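Local coordinates for protein insulinase family protease (Yersinia pestis, PDB 3GO9) that binds zinc and belongs to the insulinase (M16) peptidase family, so it is a predicted protease whose activity remains uncertain, at residues A71-L79 against P106-Y116; L128-A139 against I225-L236. All coordinates share one frame; numbering follows the deposited sequence.

Overall arrangement
Both contacts lie on the same side of the chain's centre, their own centres about 18 Å apart. Strand 114-120 supplies part of contact 1 and leads straight into helix 125-140, which supplies one side of contact 2. Contact 1 is the more buried. It sets a helix against two strands of the seven-stranded sheet, and its chemistry is partly polar: a zinc ligand, a histidine-threonine bond and a bridging water. Contact 2 lies farther from the centre and is only partly buried. There two helices meet mainly through apolar side chains. The two contacts also touch, through A78 with W134 and Y116 with T138.

Contact 1 (A71-L79 against P106-Y116); sequences AHLLPRLAL and PAITSYDFTLY. With ZN (zinc ion), chain C.
A helix laid on a mixed beta-sheet carries a zinc ligand here, H72, and T109 of strand 107-109 meets the edge of that ring. H72 NE2 binds the zinc ion at 2.0 Å. On the same ring ND1 donates to T109 OG1 at 2.7 Å. The bond is nearly straight, with an N-H...O angle of 170°, and OG1 lies in the ring plane. Held at NE2 by the metal and at ND1 by the hydroxyl, the ring has little freedom to turn. The imidazole reaches both partners because CG is anti to the backbone N (chi1 -169°). D158 and the carbonyl oxygen of I160 share the metal, and R76 forms a salt bridge with D158.

The helix runs nearly antiparallel to strand 107-109, at 170°. Both segments lie within the M16 family sequence. In classical members of that family a helix bearing an HxxEH motif holds the catalytic zinc. P75 and R76 stand where the motif has its glutamate and second histidine, so a catalytic role cannot be assumed.

P75 packs between the helix and the two strands. Its CB meets A107 CB at 3.6 Å, and its CG lies 3.8 Å from T109 CG2. The Y116 side chain runs across the proline at about a right angle, with CE1 3.6 Å from P75 CB; its hydroxyl is hydrogen-bonded to Y207. L79 CD1 rests on P106 CB at 3.9 Å. Near the start of the helix segment a water donates to both A71 O and T114 OG1, which also bonds to T58.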
loop_
_atom_site.group_PDB
_atom_site.type_symbol
_atom_site.label_atom_id
_atom_site.label_comp_id
_atom_site.label_asym_id
_atom_site.label_seq_id
_atom_site.Cartn_x
_atom_site.Cartn_y
_atom_site.Cartn_z
ATOM N N ALA A 71 9.733 1.676 -18.596
ATOM C CA ALA A 71 10.030 1.644 -17.147
ATOM C C ALA A 71 9.956 0.221 -16.622
ATOM O O ALA A 71 10.652 -0.163 -15.659
ATOM C CB ALA A 71 9.031 2.506 -16.397
ATOM N N HIS A 72 9.064 -0.572 -17.191
ATOM C CA HIS A 72 8.939 -1.991 -16.750
ATOM C C HIS A 72 10.097 -2.857 -17.259
ATOM O O HIS A 72 10.414 -3.896 -16.637
ATOM C CB HIS A 72 7.584 -2.524 -17.191
ATOM C CG HIS A 72 7.222 -3.844 -16.597
ATOM N ND1 HIS A 72 6.772 -3.954 -15.299
ATOM C CD2 HIS A 72 7.128 -5.072 -17.147
ATOM C CE1 HIS A 72 6.467 -5.221 -15.063
ATOM N NE2 HIS A 72 6.717 -5.914 -16.152
ATOM N N LEU A 73 10.683 -2.497 -18.383
ATOM C CA LEU A 73 11.789 -3.259 -18.990
ATOM C C LEU A 73 13.116 -3.057 -18.263
ATOM O O LEU A 73 13.898 -3.987 -18.067
ATOM C CB LEU A 73 11.967 -2.936 -20.481
ATOM C CG LEU A 73 13.091 -3.631 -21.235
ATOM C CD1 LEU A 73 12.995 -5.104 -21.115
ATOM C CD2 LEU A 73 13.110 -3.210 -22.692
ATOM N N LEU A 74 13.374 -1.814 -17.830
ATOM C CA LEU A 74 14.674 -1.472 -17.241
ATOM C C LEU A 74 15.070 -2.441 -16.135
ATOM O O LEU A 74 16.182 -2.918 -16.145
ATOM C CB LEU A 74 14.714 -0.011 -16.765
ATOM C CG LEU A 74 14.600 1.112 -17.797
ATOM C CD1 LEU A 74 14.469 2.502 -17.117
ATOM C CD2 LEU A 74 15.792 1.039 -18.756
ATOM N N PRO A 75 14.184 -2.729 -15.161
ATOM C CA PRO A 75 14.667 -3.610 -14.120
ATOM C C PRO A 75 14.970 -5.017 -14.576
ATOM O O PRO A 75 15.823 -5.684 -13.947
ATOM C CB PRO A 75 13.526 -3.603 -13.083
ATOM C CG PRO A 75 12.435 -2.917 -13.696
ATOM C CD PRO A 75 12.859 -2.169 -14.841
ATOM N N ARG A 76 14.322 -5.488 -15.653
ATOM C CA ARG A 76 14.651 -6.813 -16.147
ATOM C C ARG A 76 16.114 -6.845 -16.673
ATOM O O ARG A 76 16.834 -7.846 -16.562
ATOM C CB ARG A 76 13.676 -7.210 -17.253
ATOM C CG ARG A 76 13.725 -8.725 -17.482
ATOM C CD ARG A 76 12.814 -9.130 -18.615
ATOM N NE ARG A 76 11.386 -8.941 -18.366
ATOM C CZ ARG A 76 10.457 -9.499 -19.137
ATOM N NH1 ARG A 76 10.818 -10.247 -20.177
ATOM N NH2 ARG A 76 9.157 -9.293 -18.908
ATOM N N LEU A 77 16.560 -5.737 -17.239
ATOM C CA LEU A 77 17.950 -5.620 -17.704
ATOM C C LEU A 77 18.968 -5.864 -16.547
ATOM O O LEU A 77 19.961 -6.569 -16.748
ATOM C CB LEU A 77 18.191 -4.276 -18.412
ATOM C CG LEU A 77 17.289 -3.990 -19.563
ATOM C CD1 LEU A 77 17.659 -2.573 -20.147
ATOM C CD2 LEU A 77 17.328 -5.059 -20.682
ATOM N N ALA A 78 18.678 -5.273 -15.397
ATOM C CA ALA A 78 19.472 -5.332 -14.208
ATOM C C ALA A 78 19.623 -6.785 -13.711
ATOM O O ALA A 78 20.590 -7.105 -13.007
ATOM C CB ALA A 78 18.880 -4.411 -13.069
ATOM N N LEU A 79 18.690 -7.665 -14.106
ATOM C CA LEU A 79 18.782 -9.106 -13.786
ATOM C C LEU A 79 19.501 -9.897 -14.861
ATOM O O LEU A 79 19.891 -11.043 -14.640
ATOM C CB LEU A 79 17.387 -9.713 -13.567
ATOM C CG LEU A 79 16.606 -9.084 -12.443
ATOM C CD1 LEU A 79 15.070 -9.502 -12.398
ATOM C CD2 LEU A 79 17.255 -9.387 -11.059
ATOM N N PRO A 106 11.999 -9.124 -7.570
ATOM C CA PRO A 106 13.154 -8.209 -7.573
ATOM C C PRO A 106 12.799 -6.769 -7.821
ATOM O O PRO A 106 13.418 -5.859 -7.273
ATOM C CB PRO A 106 14.045 -8.760 -8.684
ATOM C CG PRO A 106 13.698 -10.167 -8.771
ATOM C CD PRO A 106 12.205 -10.233 -8.511
ATOM N N ALA A 107 11.809 -6.558 -8.655
ATOM C CA ALA A 107 11.278 -5.213 -8.849
ATOM C C ALA A 107 9.801 -5.258 -9.151
ATOM O O ALA A 107 9.277 -6.241 -9.672
ATOM C CB ALA A 107 11.990 -4.499 -9.979
ATOM N N ILE A 108 9.156 -4.184 -8.744
ATOM C CA ILE A 108 7.764 -3.905 -8.984
ATOM C C ILE A 108 7.703 -2.567 -9.639
ATOM O O ILE A 108 8.294 -1.595 -9.119
ATOM C CB ILE A 108 6.968 -3.818 -7.632
ATOM C CG1 ILE A 108 6.991 -5.159 -6.911
ATOM C CG2 ILE A 108 5.517 -3.296 -7.874
ATOM C CD1 ILE A 108 6.560 -5.078 -5.464
ATOM N N THR A 109 7.037 -2.465 -10.784
ATOM C CA THR A 109 6.882 -1.160 -11.411
ATOM C C THR A 109 5.427 -0.736 -11.477
ATOM O O THR A 109 4.518 -1.574 -11.487
ATOM C CB THR A 109 7.491 -1.106 -12.806
ATOM O OG1 THR A 109 6.678 -1.775 -13.737
ATOM C CG2 THR A 109 8.911 -1.705 -12.816
ATOM N N SER A 110 5.189 0.561 -11.482
ATOM C CA SER A 110 3.843 1.046 -11.364
ATOM C C SER A 110 3.717 2.339 -12.166
ATOM O O SER A 110 4.537 2.611 -13.050
ATOM C CB SER A 110 3.516 1.192 -9.854
ATOM O OG SER A 110 2.159 1.540 -9.624
ATOM N N TYR A 111 2.659 3.097 -11.915
ATOM C CA TYR A 111 2.407 4.328 -12.624
ATOM C C TYR A 111 3.418 5.400 -12.302
ATOM O O TYR A 111 3.839 6.133 -13.148
ATOM C CB TYR A 111 0.970 4.782 -12.236
ATOM C CG TYR A 111 -0.068 3.862 -12.722
ATOM C CD1 TYR A 111 -0.485 3.897 -14.068
ATOM C CD2 TYR A 111 -0.627 2.873 -11.911
ATOM C CE1 TYR A 111 -1.433 2.965 -14.536
ATOM C CE2 TYR A 111 -1.573 1.989 -12.380
ATOM C CZ TYR A 111 -1.986 2.043 -13.696
ATOM O OH TYR A 111 -2.928 1.127 -14.168
ATOM N N ASP A 112 3.785 5.515 -11.014
ATOM C CA ASP A 112 4.630 6.605 -10.550
ATOM C C ASP A 112 5.839 6.198 -9.749
ATOM O O ASP A 112 6.542 7.061 -9.242
ATOM C CB ASP A 112 3.831 7.698 -9.801
ATOM C CG ASP A 112 3.237 7.264 -8.511
ATOM O OD1 ASP A 112 3.456 6.113 -8.107
ATOM O OD2 ASP A 112 2.486 8.106 -7.922
ATOM N N PHE A 113 6.126 4.906 -9.730
ATOM C CA PHE A 113 7.315 4.405 -9.078
ATOM C C PHE A 113 7.778 3.081 -9.636
ATOM O O PHE A 113 7.024 2.328 -10.253
ATOM C CB PHE A 113 7.146 4.295 -7.533
ATOM C CG PHE A 113 6.273 3.183 -7.096
ATOM C CD1 PHE A 113 6.797 1.908 -6.825
ATOM C CD2 PHE A 113 4.885 3.382 -6.938
ATOM C CE1 PHE A 113 5.976 0.880 -6.398
ATOM C CE2 PHE A 113 4.051 2.311 -6.564
ATOM C CZ PHE A 113 4.583 1.109 -6.258
ATOM N N THR A 114 9.056 2.809 -9.376
ATOM C CA THR A 114 9.659 1.466 -9.460
ATOM C C THR A 114 10.282 1.144 -8.111
ATOM O O THR A 114 11.012 1.969 -7.536
ATOM C CB THR A 114 10.750 1.496 -10.518
ATOM O OG1 THR A 114 10.123 1.793 -11.773
ATOM C CG2 THR A 114 11.475 0.164 -10.701
ATOM N N LEU A 115 10.088 -0.070 -7.629
ATOM C CA LEU A 115 10.568 -0.484 -6.314
ATOM C C LEU A 115 11.437 -1.711 -6.507
ATOM O O LEU A 115 10.922 -2.768 -6.969
ATOM C CB LEU A 115 9.386 -0.846 -5.408
ATOM C CG LEU A 115 9.733 -1.498 -4.053
ATOM C CD1 LEU A 115 10.436 -0.479 -3.209
ATOM C CD2 LEU A 115 8.489 -2.011 -3.310
ATOM N N TYR A 116 12.739 -1.590 -6.146
ATOM C CA TYR A 116 13.680 -2.712 -6.128
ATOM C C TYR A 116 13.762 -3.267 -4.715
ATOM O O TYR A 116 13.855 -2.508 -3.762
ATOM C CB TYR A 116 15.080 -2.262 -6.561
ATOM C CG TYR A 116 15.137 -1.823 -8.020
ATOM C CD1 TYR A 116 15.319 -2.719 -9.000
ATOM C CD2 TYR A 116 14.926 -0.484 -8.387
ATOM C CE1 TYR A 116 15.433 -2.326 -10.319
ATOM C CE2 TYR A 116 14.938 -0.100 -9.742
ATOM C CZ TYR A 116 15.219 -1.029 -10.682
ATOM O OH TYR A 116 15.227 -0.769 -12.052
HETATM ZN ZN ZN C . 5.975 -7.763 -15.811
HETATM O O HOH W 1 11.855 1.691 -13.977
HETATM O O HOH W 2 5.902 -7.773 -17.447
HETATM O O HOH W 3 4.232 -7.645 -15.081
#

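Contact 2 (L128-A139 against I225-L236); sequences LKDALAWLSDTA and IAAQISKAFSEL
F233 fits as a knob among L132, L135, S136 and A139, and this is the tight part of the contact. Its ring puts an edge toward L135, with CZ 3.9 Å from L135 CB in the ring plane. CE2 comes within 3.7 Å of S136 CA. Beside it, S136 CB lies 3.3 Å from A232 O. S136 OG is turned back to its own helix, between the backbone N and the carbonyl carbon (chi1 58°). There it donates to L132 O at 2.8 Å. The same oxygen takes S136 N from the other face of its plane, so two bonds grip it. Past the knob, L236 CD1 packs on A139 CB at 3.9 Å.

The flank formed by exposed K129 and partly exposed L128 and Q228 is looser. Q228 lays its CB against L132 CD1 at 3.8 Å. L128 CD2 is no closer than 4.2 Å to I225 CG1, and K129 leads its amine away.

The helices run roughly parallel, crossing at -30°. F233 and I229 also touch L214 of strand 212-218, while L135 touches Y116 of strand 114-120. Two helices side by side on one face of a beta-sheet are typical of the alpha+beta fold of M16 peptidase domains.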
loop_
_atom_site.group_PDB
_atom_site.type_symbol
_atom_site.label_atom_id
_atom_site.label_comp_id
_atom_site.label_asym_id
_atom_site.label_seq_id
_atom_site.Cartn_x
_atom_site.Cartn_y
_atom_site.Cartn_z
ATOM N N LEU A 128 25.649 -7.827 1.862
ATOM C CA LEU A 128 25.259 -6.428 1.964
ATOM C C LEU A 128 26.056 -5.585 0.981
ATOM O O LEU A 128 25.471 -4.766 0.272
ATOM C CB LEU A 128 25.384 -5.923 3.397
ATOM C CG LEU A 128 25.128 -4.441 3.599
ATOM C CD1 LEU A 128 23.698 -4.059 3.285
ATOM C CD2 LEU A 128 25.429 -4.119 5.056
ATOM N N LYS A 129 27.374 -5.799 0.913
ATOM C CA LYS A 129 28.193 -5.118 -0.077
ATOM C C LYS A 129 27.693 -5.402 -1.491
ATOM O O LYS A 129 27.573 -4.484 -2.291
ATOM C CB LYS A 129 29.673 -5.513 0.064
ATOM C CG LYS A 129 30.566 -4.990 -1.032
ATOM C CD LYS A 129 32.060 -5.116 -0.696
ATOM C CE LYS A 129 32.962 -5.000 -1.977
ATOM N NZ LYS A 129 34.104 -5.988 -1.986
ATOM N N ASP A 130 27.416 -6.659 -1.791
ATOM C CA ASP A 130 26.941 -7.059 -3.126
ATOM C C ASP A 130 25.609 -6.403 -3.420
ATOM O O ASP A 130 25.374 -5.924 -4.547
ATOM C CB ASP A 130 26.805 -8.551 -3.282
ATOM C CG ASP A 130 28.147 -9.274 -3.253
ATOM O OD1 ASP A 130 29.182 -8.602 -3.415
ATOM O OD2 ASP A 130 28.122 -10.525 -3.066
ATOM N N ALA A 131 24.718 -6.397 -2.439
ATOM C CA ALA A 131 23.409 -5.771 -2.641
ATOM C C ALA A 131 23.541 -4.285 -2.994
ATOM O O ALA A 131 22.896 -3.768 -3.900
ATOM C CB ALA A 131 22.511 -5.939 -1.428
ATOM N N LEU A 132 24.363 -3.579 -2.239
ATOM C CA LEU A 132 24.563 -2.177 -2.534
ATOM C C LEU A 132 25.199 -1.958 -3.902
ATOM O O LEU A 132 24.887 -0.950 -4.582
ATOM C CB LEU A 132 25.367 -1.493 -1.415
ATOM C CG LEU A 132 24.703 -1.405 -0.039
ATOM C CD1 LEU A 132 25.661 -0.670 0.912
ATOM C CD2 LEU A 132 23.363 -0.653 -0.068
ATOM N N ALA A 133 26.063 -2.896 -4.330
ATOM C CA ALA A 133 26.720 -2.808 -5.617
ATOM C C ALA A 133 25.678 -3.034 -6.729
ATOM O O ALA A 133 25.681 -2.297 -7.741
ATOM C CB ALA A 133 27.817 -3.806 -5.655
ATOM N N TRP A 134 24.776 -4.000 -6.534
ATOM C CA TRP A 134 23.748 -4.278 -7.517
ATOM C C TRP A 134 22.829 -3.056 -7.627
ATOM O O TRP A 134 22.454 -2.624 -8.705
ATOM C CB TRP A 134 22.917 -5.530 -7.195
ATOM C CG TRP A 134 21.965 -5.884 -8.289
ATOM C CD1 TRP A 134 22.270 -6.547 -9.450
ATOM C CD2 TRP A 134 20.565 -5.532 -8.387
ATOM N NE1 TRP A 134 21.135 -6.665 -10.238
ATOM C CE2 TRP A 134 20.086 -6.070 -9.588
ATOM C CE3 TRP A 134 19.675 -4.824 -7.564
ATOM C CZ2 TRP A 134 18.778 -5.921 -9.992
ATOM C CZ3 TRP A 134 18.332 -4.720 -7.957
ATOM C CH2 TRP A 134 17.922 -5.256 -9.183
ATOM N N LEU A 135 22.476 -2.483 -6.489
ATOM C CA LEU A 135 21.542 -1.352 -6.476
ATOM C C LEU A 135 22.204 -0.099 -7.087
ATOM O O LEU A 135 21.524 0.678 -7.789
ATOM C CB LEU A 135 21.050 -1.029 -5.079
ATOM C CG LEU A 135 20.098 -2.081 -4.495
ATOM C CD1 LEU A 135 19.956 -1.891 -2.968
ATOM C CD2 LEU A 135 18.732 -2.060 -5.146
ATOM N N SER A 136 23.484 0.109 -6.808
ATOM C CA SER A 136 24.230 1.250 -7.441
ATOM C C SER A 136 24.527 1.049 -8.913
ATOM O O SER A 136 24.448 2.005 -9.700
ATOM C CB SER A 136 25.440 1.664 -6.627
ATOM O OG SER A 136 26.362 0.613 -6.430
ATOM N N ASP A 137 24.831 -0.171 -9.315
ATOM C CA ASP A 137 24.890 -0.507 -10.750
ATOM C C ASP A 137 23.562 -0.164 -11.417
ATOM O O ASP A 137 23.522 0.448 -12.492
ATOM C CB ASP A 137 25.145 -2.017 -10.997
ATOM C CG ASP A 137 26.555 -2.513 -10.694
ATOM O OD1 ASP A 137 27.494 -1.704 -10.423
ATOM O OD2 ASP A 137 26.711 -3.775 -10.834
ATOM N N THR A 138 22.447 -0.564 -10.800
ATOM C CA THR A 138 21.164 -0.346 -11.405
ATOM C C THR A 138 20.826 1.165 -11.471
ATOM O O THR A 138 20.320 1.667 -12.497
ATOM C CB THR A 138 20.112 -1.077 -10.581
ATOM O OG1 THR A 138 20.369 -2.494 -10.612
ATOM C CG2 THR A 138 18.735 -0.846 -11.111
ATOM N N ALA A 139 21.146 1.860 -10.388
ATOM C CA ALA A 139 20.773 3.287 -10.215
ATOM C C ALA A 139 21.505 4.162 -11.186
ATOM O O ALA A 139 20.926 5.161 -11.686
ATOM C CB ALA A 139 21.066 3.763 -8.819
ATOM N N ILE A 225 27.038 1.418 7.636
ATOM C CA ILE A 225 26.168 1.342 6.480
ATOM C C ILE A 225 25.896 2.742 5.912
ATOM O O ILE A 225 25.823 2.874 4.686
ATOM C CB ILE A 225 24.876 0.521 6.797
ATOM C CG1 ILE A 225 24.359 -0.123 5.509
ATOM C CG2 ILE A 225 23.925 1.368 7.550
ATOM C CD1 ILE A 225 22.917 -0.639 5.558
ATOM N N ALA A 226 25.791 3.778 6.762
ATOM C CA ALA A 226 25.649 5.164 6.266
ATOM C C ALA A 226 26.847 5.444 5.379
ATOM O O ALA A 226 26.689 6.000 4.291
ATOM C CB ALA A 226 25.547 6.201 7.388
ATOM N N ALA A 227 28.051 5.083 5.827
ATOM C CA ALA A 227 29.224 5.346 5.012
ATOM C C ALA A 227 29.220 4.564 3.718
ATOM O O ALA A 227 29.590 5.088 2.695
ATOM C CB ALA A 227 30.521 5.112 5.801
ATOM N N GLN A 228 28.734 3.322 3.748
ATOM C CA GLN A 228 28.675 2.542 2.572
ATOM C C GLN A 228 27.656 3.090 1.584
ATOM O O GLN A 228 27.838 3.007 0.357
ATOM C CB GLN A 228 28.244 1.147 2.935
ATOM C CG GLN A 228 29.308 0.350 3.552
ATOM C CD GLN A 228 28.754 -1.017 3.854
ATOM O OE1 GLN A 228 28.039 -1.163 4.805
ATOM N NE2 GLN A 228 28.977 -1.985 2.950
ATOM N N ILE A 229 26.537 3.541 2.125
ATOM C CA ILE A 229 25.500 4.143 1.238
ATOM C C ILE A 229 26.069 5.377 0.549
ATOM O O ILE A 229 25.894 5.562 -0.662
ATOM C CB ILE A 229 24.233 4.483 2.031
ATOM C CG1 ILE A 229 23.491 3.194 2.424
ATOM C CG2 ILE A 229 23.323 5.521 1.276
ATOM C CD1 ILE A 229 22.461 3.424 3.539
ATOM N N SER A 230 26.736 6.240 1.291
ATOM C CA SER A 230 27.365 7.419 0.666
ATOM C C SER A 230 28.344 7.056 -0.427
ATOM O O SER A 230 28.321 7.619 -1.526
ATOM C CB SER A 230 28.084 8.224 1.741
ATOM O OG SER A 230 28.543 9.427 1.173
ATOM N N LYS A 231 29.175 6.084 -0.183
ATOM C CA LYS A 231 30.186 5.681 -1.164
ATOM C C LYS A 231 29.562 5.028 -2.399
ATOM O O LYS A 231 30.067 5.190 -3.502
ATOM C CB LYS A 231 31.230 4.753 -0.534
ATOM C CG LYS A 231 31.980 5.366 0.678
ATOM C CD LYS A 231 33.120 4.478 1.163
ATOM C CE LYS A 231 33.962 5.155 2.243
ATOM N NZ LYS A 231 33.343 5.162 3.563
ATOM N N ALA A 232 28.439 4.310 -2.235
ATOM C CA ALA A 232 27.741 3.656 -3.337
ATOM C C ALA A 232 26.982 4.611 -4.217
ATOM O O ALA A 232 26.958 4.397 -5.425
ATOM C CB ALA A 232 26.830 2.552 -2.829
ATOM N N PHE A 233 26.342 5.626 -3.619
ATOM C CA PHE A 233 25.354 6.405 -4.344
ATOM C C PHE A 233 25.696 7.877 -4.556
ATOM O O PHE A 233 24.917 8.582 -5.181
ATOM C CB PHE A 233 23.983 6.298 -3.674
ATOM C CG PHE A 233 23.409 4.876 -3.663
ATOM C CD1 PHE A 233 23.486 4.112 -2.528
ATOM C CD2 PHE A 233 22.890 4.310 -4.818
ATOM C CE1 PHE A 233 23.011 2.830 -2.514
ATOM C CE2 PHE A 233 22.374 3.013 -4.797
ATOM C CZ PHE A 233 22.442 2.298 -3.639
ATOM N N SER A 234 26.801 8.355 -3.993
ATOM C CA SER A 234 27.067 9.798 -4.061
ATOM C C SER A 234 27.522 10.283 -5.449
ATOM O O SER A 234 27.503 11.510 -5.702
ATOM C CB SER A 234 28.067 10.226 -2.983
ATOM O OG SER A 234 29.339 9.613 -3.205
ATOM N N GLU A 235 27.909 9.360 -6.303
ATOM C CA GLU A 235 28.400 9.696 -7.622
ATOM C C GLU A 235 27.275 9.771 -8.670
ATOM O O GLU A 235 27.496 10.262 -9.791
ATOM C CB GLU A 235 29.569 8.735 -7.942
ATOM C CG GLU A 235 30.177 8.825 -9.319
ATOM C CD GLU A 235 30.776 10.159 -9.648
ATOM O OE1 GLU A 235 31.338 10.841 -8.755
ATOM O OE2 GLU A 235 30.637 10.436 -10.844
ATOM N N LEU A 236 26.026 9.395 -8.322
ATOM C CA LEU A 236 24.915 9.464 -9.266
ATOM C C LEU A 236 24.731 10.903 -9.699
ATOM O O LEU A 236 24.974 11.816 -8.916
ATOM C CB LEU A 236 23.633 8.971 -8.629
ATOM C CG LEU A 236 23.659 7.507 -8.172
ATOM C CD1 LEU A 236 22.346 7.212 -7.479
ATOM C CD2 LEU A 236 23.872 6.604 -9.384
#